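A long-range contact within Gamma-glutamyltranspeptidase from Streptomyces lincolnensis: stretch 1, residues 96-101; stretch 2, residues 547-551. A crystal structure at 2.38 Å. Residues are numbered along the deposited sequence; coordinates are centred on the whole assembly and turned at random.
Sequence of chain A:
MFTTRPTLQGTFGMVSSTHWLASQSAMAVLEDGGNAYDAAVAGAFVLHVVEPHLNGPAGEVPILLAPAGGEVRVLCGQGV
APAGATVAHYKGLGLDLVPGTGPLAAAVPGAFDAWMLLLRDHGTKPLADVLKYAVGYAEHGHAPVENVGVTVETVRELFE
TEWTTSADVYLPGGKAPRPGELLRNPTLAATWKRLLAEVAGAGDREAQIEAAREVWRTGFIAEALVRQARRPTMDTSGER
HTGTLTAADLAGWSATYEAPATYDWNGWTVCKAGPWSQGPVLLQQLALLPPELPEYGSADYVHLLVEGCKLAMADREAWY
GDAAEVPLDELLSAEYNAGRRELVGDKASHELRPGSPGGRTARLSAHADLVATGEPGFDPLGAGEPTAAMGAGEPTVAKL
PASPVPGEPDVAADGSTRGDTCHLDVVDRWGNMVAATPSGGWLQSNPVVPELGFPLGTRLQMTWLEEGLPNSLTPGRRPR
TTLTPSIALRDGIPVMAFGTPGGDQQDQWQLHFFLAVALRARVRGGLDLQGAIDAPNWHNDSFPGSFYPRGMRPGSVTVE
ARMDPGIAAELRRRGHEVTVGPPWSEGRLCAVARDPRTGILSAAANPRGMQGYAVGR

Stretch 1 96-101: DLVPGT
Stretch 2, residues 547-551: FYPRG

This is a small packing contact between two irregular loops whose touching residues are at least 448 apart in sequence, in which the ring of Tyr 548 lies against the backbone of one loop and Leu 97 reaches across to the other; no hydrogen bond joins them, and the surface buried, both sides summed, is 246 Å².

Stretch 1 is largely extended from Leu 97 (phi/psi -117/155) through Val 98 (-68/134) and Pro 99 (-62/149), then bends at Gly 100 (-68/-23). Stretch 2 is extended at Phe 547 (-103/138). Tyr 548 (-52/131) and Pro 549 (-92/21), joined by a cis peptide bond, are the central residues of a tight turn closed by a backbone hydrogen bond from Arg 550 N to Phe 547 O, 2.7 Å; Arg 550 follows with positive phi (63/36).

The CA atoms come nearest at Gly 100 and Tyr 548, 5.0 Å apart. Tyr 548 points toward stretch 1, with chi1 t (174°) and chi2 88°. Over one face of its ring sit Gly 100 N, 3.4 Å from Tyr 548 CG, and Pro 99 CA, 4.2 Å from Tyr 548 CD1. Glycine suits this place: an ideal CB on Gly 100 would point toward the ring and come within a tight 3.1 Å of Tyr 548 CD2. Pro 99 directs its own CB away, leaving its backbone to meet the ring. Val 98 O approaches Tyr 548 CD1 obliquely, at 3.3 Å.

Leu 97, with chi1 m and chi2 t, supplies a branched apolar side chain pointing toward stretch 2. Leu 97 CB lies at the ring edge, 4.1 Å from Tyr 548 CD1, while Leu 97 CD1 reaches 3.7 Å from Pro 549 O and Leu 97 CD2 lies 4.1 Å from Arg 550 CG. Arg 550 (m, m, m, chi4 -92°) thus offers aliphatic carbon here, while its NH1 and NH2 hydrogen-bond elsewhere in the structure.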

ATOM      1  N   ASP A  96      13.242 -36.366  24.856  1.00 42.23           N
ATOM      2  CA  ASP A  96      14.322 -36.467  23.866  1.00 44.74           C
ATOM      3  C   ASP A  96      14.534 -35.156  23.115  1.00 41.91           C
ATOM      4  O   ASP A  96      15.659 -34.808  22.769  1.00 38.92           O
ATOM      5  CB  ASP A  96      14.032 -37.609  22.888  1.00 47.95           C
ATOM      6  CG  ASP A  96      14.371 -38.971  23.468  1.00 51.82           C
ATOM      7  OD1 ASP A  96      14.490 -39.114  24.712  1.00 53.04           O
ATOM      8  OD2 ASP A  96      14.524 -39.908  22.659  1.00 58.13           O
ATOM      9  N   LEU A  97      13.437 -34.449  22.868  1.00 40.21           N
ATOM     10  CA  LEU A  97      13.452 -33.125  22.268  1.00 39.13           C
ATOM     11  C   LEU A  97      12.872 -32.143  23.267  1.00 38.75           C
ATOM     12  O   LEU A  97      12.087 -32.522  24.142  1.00 39.39           O
ATOM     13  CB  LEU A  97      12.593 -33.117  21.008  1.00 37.73           C
ATOM     14  CG  LEU A  97      12.994 -34.123  19.926  1.00 38.25           C
ATOM     15  CD1 LEU A  97      11.858 -34.361  18.943  1.00 38.63           C
ATOM     16  CD2 LEU A  97      14.238 -33.635  19.200  1.00 38.88           C
ATOM     17  N   VAL A  98      13.252 -30.878  23.132  1.00 38.09           N
ATOM     18  CA  VAL A  98      12.597 -29.810  23.873  1.00 37.76           C
ATOM     19  C   VAL A  98      11.177 -29.681  23.316  1.00 37.75           C
ATOM     20  O   VAL A  98      10.992 -29.684  22.101  1.00 41.73           O
ATOM     21  CB  VAL A  98      13.338 -28.473  23.736  1.00 38.06           C
ATOM     22  CG1 VAL A  98      12.546 -27.334  24.383  1.00 38.81           C
ATOM     23  CG2 VAL A  98      14.720 -28.566  24.362  1.00 37.59           C
ATOM     24  N   PRO A  99      10.171 -29.585  24.197  1.00 36.07           N
ATOM     25  CA  PRO A  99       8.798 -29.473  23.702  1.00 35.28           C
ATOM     26  C   PRO A  99       8.518 -28.219  22.862  1.00 34.35           C
ATOM     27  O   PRO A  99       9.119 -27.169  23.087  1.00 33.87           O
ATOM     28  CB  PRO A  99       7.959 -29.436  24.987  1.00 35.91           C
ATOM     29  CG  PRO A  99       8.811 -30.033  26.049  1.00 36.22           C
ATOM     30  CD  PRO A  99      10.228 -29.745  25.663  1.00 36.43           C
ATOM     31  N   GLY A 100       7.594 -28.346  21.913  1.00 33.56           N
ATOM     32  CA  GLY A 100       7.136 -27.223  21.109  1.00 32.67           C
ATOM     33  C   GLY A 100       6.349 -26.189  21.894  1.00 32.13           C
ATOM     34  O   GLY A 100       6.255 -25.033  21.478  1.00 31.12           O
ATOM     35  N   THR A 101       5.769 -26.604  23.017  1.00 31.58           N
ATOM     36  CA  THR A 101       4.930 -25.732  23.832  1.00 31.33           C
ATOM     37  C   THR A 101       5.330 -25.742  25.300  1.00 30.65           C
ATOM     38  O   THR A 101       6.188 -26.506  25.722  1.00 31.95           O
ATOM     39  CB  THR A 101       3.481 -26.186  23.713  1.00 32.12           C
ATOM     40  OG1 THR A 101       3.382 -27.548  24.139  1.00 32.49           O
ATOM     41  CG2 THR A 101       3.006 -26.077  22.253  1.00 32.84           C
ATOM     42  N   PHE A 547      12.086 -26.301  14.398  1.00 30.91           N
ATOM     43  CA  PHE A 547      10.871 -26.422  15.217  1.00 31.73           C
ATOM     44  C   PHE A 547      10.525 -27.865  15.559  1.00 32.29           C
ATOM     45  O   PHE A 547      10.610 -28.744  14.688  1.00 31.44           O
ATOM     46  CB  PHE A 547       9.678 -25.801  14.475  1.00 31.45           C
ATOM     47  CG  PHE A 547       9.844 -24.340  14.202  1.00 32.50           C
ATOM     48  CD1 PHE A 547       9.597 -23.407  15.205  1.00 32.92           C
ATOM     49  CD2 PHE A 547      10.275 -23.893  12.956  1.00 32.10           C
ATOM     50  CE1 PHE A 547       9.757 -22.050  14.963  1.00 33.23           C
ATOM     51  CE2 PHE A 547      10.441 -22.542  12.710  1.00 32.52           C
ATOM     52  CZ  PHE A 547      10.191 -21.616  13.715  1.00 32.98           C
ATOM     53  N   TYR A 548      10.121 -28.084  16.818  1.00 32.35           N
ATOM     54  CA  TYR A 548       9.617 -29.373  17.308  1.00 33.16           C
ATOM     55  C   TYR A 548       8.516 -29.836  16.369  1.00 33.81           C
ATOM     56  O   TYR A 548       7.633 -29.028  16.092  1.00 33.97           O
ATOM     57  CB  TYR A 548       9.026 -29.180  18.706  1.00 33.21           C
ATOM     58  CG  TYR A 548       8.340 -30.401  19.262  1.00 33.22           C
ATOM     59  CD1 TYR A 548       9.062 -31.357  19.966  1.00 33.11           C
ATOM     60  CD2 TYR A 548       6.970 -30.611  19.081  1.00 32.88           C
ATOM     61  CE1 TYR A 548       8.450 -32.493  20.465  1.00 33.38           C
ATOM     62  CE2 TYR A 548       6.346 -31.746  19.585  1.00 33.15           C
ATOM     63  CZ  TYR A 548       7.095 -32.684  20.283  1.00 33.37           C
ATOM     64  OH  TYR A 548       6.521 -33.817  20.813  1.00 33.09           O
ATOM     65  N   PRO A 549       8.515 -31.085  15.874  1.00 34.73           N
ATOM     66  CA  PRO A 549       9.402 -32.207  16.243  1.00 35.90           C
ATOM     67  C   PRO A 549      10.711 -32.413  15.425  1.00 36.49           C
ATOM     68  O   PRO A 549      11.265 -33.527  15.431  1.00 39.82           O
ATOM     69  CB  PRO A 549       8.476 -33.417  16.017  1.00 35.69           C
ATOM     70  CG  PRO A 549       7.684 -33.018  14.816  1.00 35.01           C
ATOM     71  CD  PRO A 549       7.488 -31.520  14.909  1.00 34.58           C
ATOM     72  N   ARG A 550      11.188 -31.379  14.736  1.00 34.89           N
ATOM     73  CA  ARG A 550      12.549 -31.346  14.146  1.00 35.88           C
ATOM     74  C   ARG A 550      12.850 -32.389  13.057  1.00 37.52           C
ATOM     75  O   ARG A 550      13.980 -32.895  12.975  1.00 42.92           O
ATOM     76  CB  ARG A 550      13.657 -31.480  15.215  1.00 35.04           C
ATOM     77  CG  ARG A 550      13.494 -30.696  16.502  1.00 36.29           C
ATOM     78  CD  ARG A 550      13.696 -29.215  16.290  1.00 36.75           C
ATOM     79  NE  ARG A 550      15.063 -28.828  15.946  1.00 36.40           N
ATOM     80  CZ  ARG A 550      16.013 -28.467  16.808  1.00 36.00           C
ATOM     81  NH1 ARG A 550      15.807 -28.468  18.122  1.00 35.18           N
ATOM     82  NH2 ARG A 550      17.197 -28.100  16.339  1.00 37.48           N
ATOM     83  N   GLY A 551      11.886 -32.720  12.214  1.00 37.27           N
ATOM     84  CA  GLY A 551      12.205 -33.589  11.085  1.00 39.20           C
ATOM     85  C   GLY A 551      12.978 -32.894   9.955  1.00 39.99           C
ATOM     86  O   GLY A 551      13.202 -31.680   9.973  1.00 39.34           O
TER